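Alanine racemase (PDB 2DY3) binds pyridoxal-5'-phosphate and belongs to the alanine racemase family, with an N-terminal TIM-barrel domain joined to a mainly beta-stranded C-terminal domain. Local coordinates at residues Ala99-Ala104 with Ser120-Ser125; Gly139-Leu144 with Ala182-His187; Met155-Ala160 with Ile175-Ala180; Glu169-Ile174 with Leu203-Leu208; Pro192-Cys197 with Leu208-Val213. All coordinates share one frame; numbering follows the deposited sequence.

Contact 1 (Ala99-Ala104 with Ser120-Ser125); sequences AVISPA and SIKIDS
Ile101 and Lys122 make the closest side-chain contact of this pair, the methyl CG2 of Ile101 resting 3.7 Å from CD of Lys122 and 4.0 Å from its CB. In Ile101 the longer branch, CG1, takes the crowded position between the backbone N and the carbonyl carbon (chi1 74°), which leaves CG2 beside the backbone N and facing the lysine. Lys122 has CG anti to its own backbone N (chi1 175°) and runs extended as far as CE before bending at the last torsion (chi4 61°). The end of the side chain leads away from Ala99-Ala104, and the side chain comes within about 5 Å of the bound pyridoxal-5'-phosphate at its nearest atoms. The backbones beneath are parallel neighbours in the TIM barrel, the two strands of a beta-alpha-beta unit whose helix is 103-110. Val100 pairs on both sides of Ile121: its N donates to Ser120 O at 2.8 Å, and its O accepts from Lys122 N at 2.9 Å. Ala99 adds a CA-H...O contact to the same Ser120 O. On the sheet face of Val100 and Ile121, CB of the valine lies 4.4 Å from CG2 of the isoleucine. That face is covered by helices: Val100 meets Ala106 and Leu109, while Ile121 reaches Phe141 and Leu144. Ala99 and Ser120 turn to the other face, where both touch Phe156.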
# COMPACT_ATOMS: atom_id res chain seq x y z
N ALA B 99 22.70 4.14 -13.08
CA ALA B 99 23.75 4.21 -12.07
C ALA B 99 24.58 2.93 -12.11
O ALA B 99 24.03 1.84 -12.29
CB ALA B 99 23.14 4.38 -10.68
N VAL B 100 25.89 3.06 -11.95
CA VAL B 100 26.76 1.90 -11.89
C VAL B 100 26.82 1.60 -10.39
O VAL B 100 27.44 2.34 -9.64
CB VAL B 100 28.18 2.22 -12.40
CG1 VAL B 100 29.02 0.95 -12.46
CG2 VAL B 100 28.11 2.88 -13.77
N ILE B 101 26.16 0.52 -9.95
CA ILE B 101 26.14 0.20 -8.53
C ILE B 101 27.03 -0.96 -8.08
O ILE B 101 27.18 -1.21 -6.89
CB ILE B 101 24.68 -0.05 -8.04
CG1 ILE B 101 24.18 -1.40 -8.53
CG2 ILE B 101 23.76 1.05 -8.55
CD1 ILE B 101 22.82 -1.78 -7.98
N SER B 102 27.60 -1.67 -9.04
CA SER B 102 28.50 -2.79 -8.75
C SER B 102 29.31 -3.07 -10.00
O SER B 102 28.93 -2.66 -11.10
CB SER B 102 27.73 -4.05 -8.37
OG SER B 102 27.31 -4.76 -9.52
N PRO B 103 30.45 -3.77 -9.85
CA PRO B 103 31.30 -4.11 -10.99
C PRO B 103 30.53 -4.85 -12.08
O PRO B 103 30.77 -4.64 -13.27
CB PRO B 103 32.40 -4.98 -10.35
CG PRO B 103 32.52 -4.37 -8.96
CD PRO B 103 31.07 -4.16 -8.57
N ALA B 104 29.62 -5.72 -11.68
CA ALA B 104 28.83 -6.48 -12.64
C ALA B 104 27.99 -5.55 -13.51
O ALA B 104 27.81 -5.80 -14.71
CB ALA B 104 27.92 -7.48 -11.92
N SER B 120 26.01 7.06 -14.24
CA SER B 120 26.43 7.81 -13.07
C SER B 120 26.92 6.76 -12.09
O SER B 120 26.20 5.79 -11.81
CB SER B 120 25.26 8.60 -12.49
OG SER B 120 25.67 9.30 -11.32
N ILE B 121 28.13 6.91 -11.59
CA ILE B 121 28.67 5.91 -10.68
C ILE B 121 28.16 6.09 -9.26
O ILE B 121 28.39 7.13 -8.63
CB ILE B 121 30.22 5.95 -10.63
CG1 ILE B 121 30.79 5.94 -12.05
CG2 ILE B 121 30.72 4.73 -9.89
CD1 ILE B 121 32.30 6.12 -12.08
N LYS B 122 27.45 5.09 -8.75
CA LYS B 122 26.95 5.14 -7.39
C LYS B 122 28.11 4.68 -6.52
O LYS B 122 28.63 3.57 -6.68
CB LYS B 122 25.75 4.20 -7.20
CG LYS B 122 25.28 4.13 -5.76
CD LYS B 122 23.97 3.35 -5.63
CE LYS B 122 23.64 3.09 -4.17
NZ LYS B 122 23.45 4.35 -3.42
N ILE B 123 28.51 5.54 -5.59
CA ILE B 123 29.63 5.23 -4.71
C ILE B 123 29.23 4.77 -3.32
O ILE B 123 28.45 5.43 -2.64
CB ILE B 123 30.56 6.46 -4.55
CG1 ILE B 123 31.18 6.83 -5.90
CG2 ILE B 123 31.64 6.16 -3.50
CD1 ILE B 123 32.05 5.73 -6.50
N ASP B 124 29.77 3.64 -2.89
CA ASP B 124 29.51 3.14 -1.55
C ASP B 124 30.51 3.94 -0.72
O ASP B 124 31.69 3.60 -0.68
CB ASP B 124 29.82 1.64 -1.45
CG ASP B 124 29.73 1.12 -0.01
OD1 ASP B 124 29.78 1.93 0.93
OD2 ASP B 124 29.61 -0.11 0.17
N SER B 125 30.03 4.99 -0.07
CA SER B 125 30.91 5.84 0.74
C SER B 125 31.01 5.44 2.21
O SER B 125 31.39 6.25 3.05
CB SER B 125 30.47 7.30 0.63
OG SER B 125 29.12 7.46 1.03

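Contact 2 (Gly139-Leu144 with Ala182-His187); sequences GVFSAL and ALARKH
In the layer of helices that wraps the TIM barrel, helices 134-146 and 169-186 meet where Phe141 leans against Ala184, Leu183 and His187. The benzyl group does most of the work. Its CG is anti to the carbonyl carbon (chi1 -59°), and the ring receives the methyl of Ala184 over one face in a CH-pi contact, CB lying 3.7 Å from the centroid of the Phe141 ring and 15° off the normal. The fit is close on the backbone side too, with CD2 of Phe141 3.4 Å from CA of Ala184. Leu183 comes in at the ring edge, its CB 3.9 Å from CE2 of Phe141. The imidazole of His187 also approaches near the plane of the phenyl ring, where CD2 of the histidine lies 3.9 Å from CB of Phe141. Near the end of helix 169-186, His187 N is bonded to Ala184 O. One face of the His187 ring is turned to the backbone of Ser142, whose N stands over it toward the rim, and CE1 of His187 is 4.1 Å from CB of Ser142. NE2 of His187 is hydrogen-bonded to Glu138 OE2, which ties the ring to helix 134-146. Phe141 and Ala184 both reach inward to Met155 of strand 150-156, the pattern of adjacent outer helices seated on the strands of an alpha/beta barrel.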
# COMPACT_ATOMS: atom_id res chain seq x y z
N GLY B 139 39.27 -0.72 -10.41
CA GLY B 139 38.85 -1.51 -11.55
C GLY B 139 37.71 -0.91 -12.35
O GLY B 139 37.78 -0.84 -13.58
N VAL B 140 36.67 -0.47 -11.65
CA VAL B 140 35.50 0.12 -12.29
C VAL B 140 35.81 1.40 -13.07
O VAL B 140 35.35 1.57 -14.20
CB VAL B 140 34.39 0.43 -11.26
CG1 VAL B 140 33.30 1.26 -11.91
CG2 VAL B 140 33.81 -0.88 -10.72
N PHE B 141 36.57 2.32 -12.48
CA PHE B 141 36.89 3.56 -13.19
C PHE B 141 37.73 3.22 -14.42
O PHE B 141 37.52 3.78 -15.50
CB PHE B 141 37.67 4.54 -12.29
CG PHE B 141 36.92 4.95 -11.04
CD1 PHE B 141 35.55 4.80 -10.94
CD2 PHE B 141 37.61 5.51 -9.97
CE1 PHE B 141 34.88 5.20 -9.79
CE2 PHE B 141 36.94 5.91 -8.82
CZ PHE B 141 35.57 5.76 -8.73
N SER B 142 38.67 2.30 -14.26
CA SER B 142 39.53 1.91 -15.37
C SER B 142 38.72 1.30 -16.51
O SER B 142 38.93 1.62 -17.68
CB SER B 142 40.58 0.90 -14.90
OG SER B 142 41.38 0.47 -15.98
N ALA B 143 37.78 0.43 -16.16
CA ALA B 143 36.94 -0.22 -17.14
C ALA B 143 36.04 0.76 -17.89
O ALA B 143 35.97 0.73 -19.12
CB ALA B 143 36.08 -1.29 -16.47
N LEU B 144 35.36 1.64 -17.16
CA LEU B 144 34.48 2.61 -17.79
C LEU B 144 35.23 3.63 -18.65
O LEU B 144 34.73 4.07 -19.68
CB LEU B 144 33.64 3.32 -16.72
CG LEU B 144 32.70 2.38 -15.93
CD1 LEU B 144 32.08 3.13 -14.75
CD2 LEU B 144 31.62 1.83 -16.85
N ALA B 182 38.45 11.87 -6.97
CA ALA B 182 39.81 12.20 -7.38
C ALA B 182 40.42 11.03 -8.13
O ALA B 182 41.13 11.21 -9.13
CB ALA B 182 40.66 12.55 -6.15
N LEU B 183 40.15 9.82 -7.65
CA LEU B 183 40.67 8.60 -8.27
C LEU B 183 40.05 8.44 -9.67
O LEU B 183 40.72 8.01 -10.61
CB LEU B 183 40.31 7.39 -7.41
CG LEU B 183 41.24 6.18 -7.39
CD1 LEU B 183 40.45 4.97 -6.88
CD2 LEU B 183 41.79 5.89 -8.77
N ALA B 184 38.77 8.78 -9.79
CA ALA B 184 38.07 8.67 -11.06
C ALA B 184 38.64 9.62 -12.11
O ALA B 184 38.86 9.23 -13.26
CB ALA B 184 36.58 8.95 -10.86
N ARG B 185 38.86 10.87 -11.71
CA ARG B 185 39.41 11.86 -12.63
C ARG B 185 40.86 11.53 -12.96
O ARG B 185 41.34 11.81 -14.06
CB ARG B 185 39.29 13.27 -12.02
CG ARG B 185 37.86 13.78 -12.07
CD ARG B 185 37.59 14.96 -11.15
NE ARG B 185 36.25 15.48 -11.40
CZ ARG B 185 35.63 16.38 -10.64
NH1 ARG B 185 36.23 16.88 -9.56
NH2 ARG B 185 34.42 16.79 -10.98
N LYS B 186 41.56 10.92 -12.02
CA LYS B 186 42.94 10.53 -12.24
C LYS B 186 42.94 9.47 -13.34
O LYS B 186 43.92 9.29 -14.05
CB LYS B 186 43.54 9.96 -10.95
CG LYS B 186 45.04 10.07 -10.86
CD LYS B 186 45.51 9.76 -9.44
CE LYS B 186 46.98 10.13 -9.25
NZ LYS B 186 47.23 11.58 -9.51
N HIS B 187 41.81 8.77 -13.48
CA HIS B 187 41.65 7.73 -14.49
C HIS B 187 41.10 8.27 -15.80
O HIS B 187 40.88 7.52 -16.74
CB HIS B 187 40.72 6.63 -13.98
CG HIS B 187 41.42 5.56 -13.20
ND1 HIS B 187 42.19 4.58 -13.81
CD2 HIS B 187 41.50 5.32 -11.87
CE1 HIS B 187 42.71 3.80 -12.88
NE2 HIS B 187 42.31 4.23 -11.70

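Contact 3 (Met155-Ala160 with Ile175-Ala180). With PLP (pyridoxal-5'-phosphate), chain F.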
# COMPACT_ATOMS: atom_id res chain seq x y z
N MET B 155 29.40 11.11 -10.50
CA MET B 155 29.19 10.10 -9.46
C MET B 155 28.37 10.71 -8.33
O MET B 155 28.26 11.93 -8.19
CB MET B 155 30.53 9.57 -8.91
CG MET B 155 31.50 10.61 -8.40
SD MET B 155 32.88 9.85 -7.51
CE MET B 155 33.72 8.99 -8.82
N PHE B 156 27.78 9.85 -7.52
CA PHE B 156 26.96 10.32 -6.42
C PHE B 156 26.98 9.29 -5.31
O PHE B 156 27.33 8.13 -5.53
CB PHE B 156 25.51 10.52 -6.89
CG PHE B 156 24.80 9.24 -7.23
CD1 PHE B 156 25.15 8.51 -8.35
CD2 PHE B 156 23.78 8.76 -6.42
CE1 PHE B 156 24.50 7.32 -8.65
CE2 PHE B 156 23.13 7.58 -6.72
CZ PHE B 156 23.49 6.86 -7.83
N THR B 157 26.64 9.73 -4.11
CA THR B 157 26.57 8.83 -2.99
C THR B 157 25.31 9.25 -2.25
O THR B 157 24.83 10.37 -2.41
CB THR B 157 27.81 8.94 -2.07
OG1 THR B 157 27.91 7.74 -1.28
CG2 THR B 157 27.69 10.14 -1.14
N HIS B 158 24.76 8.35 -1.47
CA HIS B 158 23.55 8.69 -0.76
C HIS B 158 23.90 8.85 0.70
O HIS B 158 24.14 7.88 1.40
CB HIS B 158 22.51 7.59 -0.96
CG HIS B 158 21.15 7.93 -0.43
ND1 HIS B 158 20.55 9.16 -0.65
CD2 HIS B 158 20.26 7.20 0.28
CE1 HIS B 158 19.35 9.16 -0.10
NE2 HIS B 158 19.15 7.98 0.47
N LEU B 159 23.99 10.09 1.16
CA LEU B 159 24.27 10.29 2.56
C LEU B 159 23.15 9.57 3.26
O LEU B 159 22.06 10.12 3.34
CB LEU B 159 24.17 11.76 2.96
CG LEU B 159 25.34 12.67 2.65
CD1 LEU B 159 26.58 11.94 3.11
CD2 LEU B 159 25.41 12.98 1.17
N ALA B 160 23.38 8.34 3.72
CA ALA B 160 22.33 7.63 4.46
C ALA B 160 21.92 8.74 5.40
O ALA B 160 22.75 9.61 5.67
CB ALA B 160 22.93 6.47 5.27
N ILE B 175 34.33 12.61 2.78
CA ILE B 175 35.76 12.41 2.63
C ILE B 175 36.01 11.23 1.68
O ILE B 175 36.79 11.34 0.74
CB ILE B 175 36.45 12.11 3.98
CG1 ILE B 175 36.47 13.38 4.84
CG2 ILE B 175 37.87 11.63 3.74
CD1 ILE B 175 37.10 13.18 6.20
N ALA B 176 35.34 10.11 1.93
CA ALA B 176 35.49 8.92 1.10
C ALA B 176 35.02 9.18 -0.33
O ALA B 176 35.61 8.69 -1.29
CB ALA B 176 34.72 7.76 1.71
N PHE B 177 33.94 9.95 -0.48
CA PHE B 177 33.40 10.27 -1.79
C PHE B 177 34.40 11.09 -2.60
O PHE B 177 34.59 10.85 -3.79
CB PHE B 177 32.09 11.05 -1.64
CG PHE B 177 31.41 11.38 -2.94
CD1 PHE B 177 30.89 10.38 -3.75
CD2 PHE B 177 31.25 12.70 -3.34
CE1 PHE B 177 30.23 10.69 -4.93
CE2 PHE B 177 30.59 13.01 -4.52
CZ PHE B 177 30.07 12.00 -5.31
N ARG B 178 35.03 12.07 -1.96
CA ARG B 178 36.00 12.91 -2.64
C ARG B 178 37.25 12.12 -3.02
O ARG B 178 37.94 12.46 -3.98
CB ARG B 178 36.37 14.10 -1.75
CG ARG B 178 35.23 15.09 -1.61
CD ARG B 178 35.51 16.19 -0.60
NE ARG B 178 34.41 17.15 -0.59
CZ ARG B 178 34.29 18.14 0.28
NH1 ARG B 178 35.22 18.31 1.22
NH2 ARG B 178 33.25 18.96 0.21
N ARG B 179 37.52 11.07 -2.27
CA ARG B 179 38.67 10.22 -2.55
C ARG B 179 38.36 9.45 -3.84
O ARG B 179 39.23 9.27 -4.70
CB ARG B 179 38.87 9.26 -1.37
CG ARG B 179 40.04 8.31 -1.50
CD ARG B 179 40.46 7.81 -0.12
NE ARG B 179 39.38 7.10 0.58
CZ ARG B 179 39.07 7.30 1.86
NH1 ARG B 179 39.75 8.19 2.58
NH2 ARG B 179 38.08 6.62 2.41
N ALA B 180 37.11 9.03 -3.97
CA ALA B 180 36.67 8.30 -5.15
C ALA B 180 36.67 9.20 -6.39
O ALA B 180 37.13 8.80 -7.46
CB ALA B 180 35.26 7.74 -4.91
N1 PLP F . 18.61 10.01 -3.47
C2 PLP F . 18.43 8.62 -3.43
C2A PLP F . 19.52 7.71 -3.97
C3 PLP F . 17.23 8.10 -2.87
O3 PLP F . 17.04 6.74 -2.81
C4 PLP F . 16.24 9.00 -2.37
C4A PLP F . 14.93 8.49 -1.72
C5 PLP F . 16.48 10.42 -2.43
C6 PLP F . 17.66 10.89 -2.98
C5A PLP F . 15.51 11.43 -1.91
O4P PLP F . 15.70 11.64 -0.51
P PLP F . 14.84 12.65 0.42
O1P PLP F . 13.42 12.34 0.28
O2P PLP F . 15.36 12.34 1.75
O3P PLP F . 15.20 13.99 -0.10
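Phe177 sets CG anti to its backbone N (chi1 -177°), and Met155 sets CG between its backbone N and carbonyl carbon (chi1 54°); from these starts the two side chains slide past each other in opposite directions. CG of Met155 comes to 3.7 Å from CZ of Phe177, and the sulfur takes up an oblique Met-aromatic position, SD 4.4 Å from the centroid of the Phe177 ring and 35° off its normal. A bend at chi3 then lays the terminal methyl against the helix backbone, with CE of Met155 3.7 Å from Ala180 O. At the ring edge, near its plane, Met155 O stands 3.4 Å from CZ of Phe177. In this way helix 169-186 of the TIM barrel packs on strand 150-156 and the residues that follow it, the Phe177 ring lying along the backbone from Met155 to Thr157. CE1 of Phe177 lies 3.6 Å from the carbonyl carbon of Phe156, and CD1 lies 3.8 Å from CB of Thr157. The hydroxyl of Thr157 is hydrogen-bonded to Ser125 OG and Ile123 O. One residue on, the chain reaches the pyridoxal-5'-phosphate pocket: His158 lays a face of its imidazole over the ligand ring, CE1 of His158 being 3.5 Å from C2 of the ligand. The same ligand is hydrogen-bonded to the hydroxyls of Tyr38 and Tyr346 and to backbone N atoms of Ser199, Gly216 and Leu217.

Contact 4 (Glu169-Ile174 with Leu203-Leu208)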
# COMPACT_ATOMS: atom_id res chain seq x y z
N GLU B 169 28.86 11.23 10.77
CA GLU B 169 28.74 10.22 9.72
C GLU B 169 28.82 10.84 8.32
O GLU B 169 29.58 10.37 7.47
CB GLU B 169 27.40 9.49 9.88
CG GLU B 169 27.08 8.51 8.76
CD GLU B 169 27.91 7.25 8.82
OE1 GLU B 169 29.14 7.33 8.62
OE2 GLU B 169 27.33 6.17 9.07
N THR B 170 28.03 11.88 8.09
CA THR B 170 27.98 12.56 6.81
C THR B 170 29.34 13.02 6.30
O THR B 170 29.73 12.70 5.18
CB THR B 170 27.04 13.77 6.87
OG1 THR B 170 25.70 13.31 7.11
CG2 THR B 170 27.08 14.55 5.57
N ASP B 171 30.07 13.76 7.12
CA ASP B 171 31.38 14.25 6.72
C ASP B 171 32.36 13.12 6.43
O ASP B 171 33.22 13.25 5.57
CB ASP B 171 31.94 15.19 7.78
CG ASP B 171 31.44 16.62 7.60
OD1 ASP B 171 30.25 16.80 7.28
OD2 ASP B 171 32.24 17.56 7.78
N ARG B 172 32.22 12.01 7.14
CA ARG B 172 33.12 10.88 6.90
C ARG B 172 32.82 10.32 5.51
O ARG B 172 33.72 9.91 4.79
CB ARG B 172 32.92 9.79 7.97
CG ARG B 172 33.94 8.67 7.88
CD ARG B 172 35.36 9.21 8.03
NE ARG B 172 35.56 9.84 9.33
CZ ARG B 172 35.64 9.18 10.48
NH1 ARG B 172 35.55 7.86 10.50
NH2 ARG B 172 35.80 9.85 11.62
N GLN B 173 31.54 10.33 5.14
CA GLN B 173 31.13 9.85 3.83
C GLN B 173 31.66 10.76 2.72
O GLN B 173 32.11 10.28 1.68
CB GLN B 173 29.61 9.77 3.72
CG GLN B 173 28.96 8.66 4.54
CD GLN B 173 27.52 8.42 4.13
OE1 GLN B 173 27.25 7.86 3.06
NE2 GLN B 173 26.58 8.85 4.96
N ILE B 174 31.61 12.07 2.95
CA ILE B 174 32.08 13.03 1.96
C ILE B 174 33.57 12.85 1.72
O ILE B 174 34.04 12.95 0.59
CB ILE B 174 31.81 14.49 2.41
CG1 ILE B 174 30.30 14.74 2.47
CG2 ILE B 174 32.42 15.48 1.41
CD1 ILE B 174 29.62 14.50 1.15
N LEU B 203 18.86 21.00 2.83
CA LEU B 203 18.30 22.07 3.64
C LEU B 203 19.17 22.47 4.82
O LEU B 203 18.73 23.23 5.68
CB LEU B 203 16.91 21.66 4.16
CG LEU B 203 15.79 21.40 3.15
CD1 LEU B 203 14.52 20.99 3.89
CD2 LEU B 203 15.54 22.65 2.31
N THR B 204 20.41 21.98 4.87
CA THR B 204 21.31 22.33 5.97
C THR B 204 22.80 22.34 5.65
O THR B 204 23.61 22.79 6.46
CB THR B 204 21.10 21.39 7.18
OG1 THR B 204 21.95 21.81 8.26
CG2 THR B 204 21.46 19.96 6.80
N ARG B 205 23.17 21.84 4.48
CA ARG B 205 24.58 21.80 4.08
C ARG B 205 24.78 22.38 2.69
O ARG B 205 24.89 21.65 1.70
CB ARG B 205 25.10 20.35 4.10
CG ARG B 205 25.18 19.72 5.48
CD ARG B 205 26.23 20.42 6.32
NE ARG B 205 27.59 20.19 5.84
CZ ARG B 205 28.29 19.07 6.04
NH1 ARG B 205 27.75 18.06 6.72
NH2 ARG B 205 29.52 18.96 5.56
N SER B 206 24.81 23.71 2.60
CA SER B 206 24.99 24.37 1.32
C SER B 206 26.39 24.11 0.79
O SER B 206 26.65 24.26 -0.41
CB SER B 206 24.76 25.88 1.46
OG SER B 206 24.90 26.52 0.21
N ASP B 207 27.30 23.72 1.68
CA ASP B 207 28.66 23.44 1.28
C ASP B 207 28.76 22.12 0.52
O ASP B 207 29.81 21.78 -0.03
CB ASP B 207 29.58 23.39 2.50
CG ASP B 207 29.14 22.36 3.52
OD1 ASP B 207 30.02 21.82 4.23
OD2 ASP B 207 27.93 22.10 3.63
N LEU B 208 27.66 21.37 0.48
CA LEU B 208 27.65 20.08 -0.21
C LEU B 208 26.80 20.06 -1.47
O LEU B 208 26.50 18.99 -2.00
CB LEU B 208 27.18 18.98 0.75
CG LEU B 208 27.97 18.83 2.05
CD1 LEU B 208 27.34 17.75 2.92
CD2 LEU B 208 29.41 18.48 1.72
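Arg205 meets Asp171 by charge and Leu208 meets Ile174 by its methyls, and these two pairs carry most of the contact. The guanidinium of Arg205 meets Asp171 end-on, NH1 and NH2 both converging on the single oxygen OD1, each at 2.9 Å. NH1 approaches nearly along the C-O axis of the carboxylate, whereas NH2 comes from the syn side, 30° out of the carboxylate plane. The two flat groups are turned 42° apart, and neither bond is straight. Bends at chi2 and chi3 fold the arginine back toward its own loop, where it grips Asp207 side-on: NE of Arg205 donates to OD2 of Asp207 at 2.9 Å, and NH2 donates to OD1 of the same residue at 3.2 Å. Leu208 supports this group from one face, its CD1 3.5 Å above the guanidinium plane of Arg205 and over its centre. The other methyl, CD2 of Leu208, packs 3.9 Å from CG1 of Ile174. Thr170 fits between the polar and apolar parts, its CG2 3.8 Å from NH1 of Arg205, while its hydroxyl bonds to Ala162 O. The start of helix 169-186 is thereby pinned to the loop ahead of strand 212-213 in the barrel domain. A single cation serves two carboxylates, which probably offsets their mutual repulsion and would favour the charged form of all three groups.

Contact 5 (Pro192-Cys197 with Leu208-Val213)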
# COMPACT_ATOMS: atom_id res chain seq x y z
N PRO B 192 31.73 15.39 -14.55
CA PRO B 192 31.23 16.77 -14.61
C PRO B 192 30.15 17.14 -13.61
O PRO B 192 30.16 18.24 -13.04
CB PRO B 192 30.71 16.89 -16.04
CG PRO B 192 31.48 15.86 -16.78
CD PRO B 192 31.53 14.72 -15.84
N VAL B 193 29.19 16.24 -13.40
CA VAL B 193 28.08 16.52 -12.50
C VAL B 193 27.95 15.49 -11.39
O VAL B 193 27.59 14.34 -11.63
CB VAL B 193 26.77 16.61 -13.30
CG1 VAL B 193 25.61 16.98 -12.39
CG2 VAL B 193 26.92 17.63 -14.42
N ASN B 194 28.23 15.92 -10.17
CA ASN B 194 28.17 15.04 -9.02
C ASN B 194 27.14 15.54 -8.02
O ASN B 194 26.81 16.73 -8.00
CB ASN B 194 29.54 14.93 -8.36
CG ASN B 194 30.64 14.56 -9.35
OD1 ASN B 194 30.57 13.51 -10.00
ND2 ASN B 194 31.66 15.41 -9.47
N HIS B 195 26.63 14.63 -7.19
CA HIS B 195 25.63 14.97 -6.19
C HIS B 195 25.60 14.02 -5.00
O HIS B 195 25.90 12.84 -5.13
CB HIS B 195 24.25 15.05 -6.84
CG HIS B 195 23.96 13.96 -7.82
ND1 HIS B 195 23.17 12.87 -7.52
CD2 HIS B 195 24.32 13.81 -9.12
CE1 HIS B 195 23.04 12.11 -8.59
NE2 HIS B 195 23.73 12.66 -9.58
N VAL B 196 25.24 14.55 -3.84
CA VAL B 196 25.16 13.77 -2.62
C VAL B 196 23.98 14.21 -1.74
O VAL B 196 23.49 13.44 -0.93
CB VAL B 196 26.44 13.92 -1.77
CG1 VAL B 196 27.66 13.47 -2.57
CG2 VAL B 196 26.61 15.37 -1.32
N CYS B 197 23.52 15.43 -1.94
CA CYS B 197 22.44 16.00 -1.13
C CYS B 197 20.99 15.56 -1.31
O CYS B 197 20.38 15.77 -2.37
CB CYS B 197 22.49 17.53 -1.22
SG CYS B 197 23.82 18.29 -0.24
N LEU B 208 27.66 21.37 0.48
CA LEU B 208 27.65 20.08 -0.21
C LEU B 208 26.80 20.06 -1.47
O LEU B 208 26.50 18.99 -2.00
CB LEU B 208 27.18 18.98 0.75
CG LEU B 208 27.97 18.83 2.05
CD1 LEU B 208 27.34 17.75 2.92
CD2 LEU B 208 29.41 18.48 1.72
N HIS B 209 26.41 21.22 -1.96
CA HIS B 209 25.58 21.28 -3.17
C HIS B 209 26.25 20.69 -4.41
O HIS B 209 25.59 20.11 -5.26
CB HIS B 209 25.16 22.72 -3.47
CG HIS B 209 24.14 23.25 -2.52
ND1 HIS B 209 23.60 22.50 -1.50
CD2 HIS B 209 23.54 24.47 -2.45
CE1 HIS B 209 22.71 23.22 -0.84
NE2 HIS B 209 22.65 24.42 -1.40
N MET B 210 27.57 20.85 -4.51
CA MET B 210 28.30 20.33 -5.66
C MET B 210 27.63 20.86 -6.93
O MET B 210 27.17 21.99 -6.95
CB MET B 210 28.30 18.81 -5.64
CG MET B 210 28.86 18.25 -4.35
SD MET B 210 29.14 16.48 -4.41
CE MET B 210 30.73 16.44 -5.23
N GLU B 211 27.56 20.05 -7.98
CA GLU B 211 26.94 20.51 -9.22
C GLU B 211 25.44 20.25 -9.26
O GLU B 211 24.71 20.84 -10.06
CB GLU B 211 27.58 19.85 -10.44
CG GLU B 211 29.05 20.17 -10.69
CD GLU B 211 29.98 19.37 -9.80
OE1 GLU B 211 29.56 18.32 -9.28
OE2 GLU B 211 31.15 19.79 -9.64
N MET B 212 24.98 19.36 -8.39
CA MET B 212 23.56 19.02 -8.37
C MET B 212 23.13 18.49 -7.01
O MET B 212 23.91 17.87 -6.29
CB MET B 212 23.29 17.96 -9.45
CG MET B 212 21.82 17.59 -9.69
SD MET B 212 21.62 16.41 -11.06
CE MET B 212 21.15 17.48 -12.38
N VAL B 213 21.88 18.77 -6.66
CA VAL B 213 21.30 18.32 -5.40
C VAL B 213 20.07 17.50 -5.80
O VAL B 213 19.44 17.77 -6.82
CB VAL B 213 20.87 19.51 -4.51
CG1 VAL B 213 22.09 20.39 -4.21
CG2 VAL B 213 19.79 20.33 -5.19
O HOH W 1 33.04 17.85 -8.79
O HOH W 2 24.91 17.59 -3.71
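Asn194 and Glu211 lie side by side and point the same way, yet their flat ends are turned almost perpendicular, the amide and carboxylate planes 80° apart. Glu211 bends at chi2, and its OE1 takes the backbone N of Asn194 at 2.9 Å, met on the anti side and 33° out of the carboxylate plane. A water closes the other end of the pair, accepting from ND2 of Asn194 at 2.9 Å and donating to OE2 of Glu211 at 2.8 Å. The remaining amide atom, OD1 of Asn194, turns to Met155 N. Met210 crosses Val196 at about a right angle, with SD of Met210 3.8 Å from CG1 of Val196. Its bent end carries CE to 3.7 Å from CB of Asn194. On the other flank, CG1 of Val193 packs 3.9 Å from CB of Met212, whose sulfur sits obliquely to an imidazole, SD of Met212 being 4.6 Å from the centroid of the His195 ring. Cys197 turns toward Leu208, the thiol SG 3.6 Å from CB of that leucine. A second water accepts from Val196 N and lies within hydrogen-bonding distance of Leu208 O and Met212 O, with more acceptors around it than protons to give; the bonds from Met212 N and Glu211 N to Asn194 O are weak. Val193 pairs through its backbone with Thr153, and Val213 with Lys28 and Met30, consistent with these segments taking the seventh and eighth strand positions, where a TIM barrel closes between strands 150-156 and 28-32.

In the fold
All five contacts belong to the N-terminal barrel. Contacts 1 and 5 lie in its wall: the first is regular parallel pairing, the second irregular and bridged by water. Contacts 2, 3 and 4 follow helix 169-186 from its far end to its start, and their chemistry changes on the way, from aromatic packing in the outer layer, through a buried Met-aromatic contact against strand 150-156, to a charged network. Met155 connects contacts 2, 3 and 5. A hydrogen bond between Ser125 and Thr157 joins contacts 1 and 3, and Leu208 serves both contacts 4 and 5. Contacts 1, 3 and 4 are buried, contacts 2 and 5 only partly so, and contact 2 lies farthest from the chain's centre.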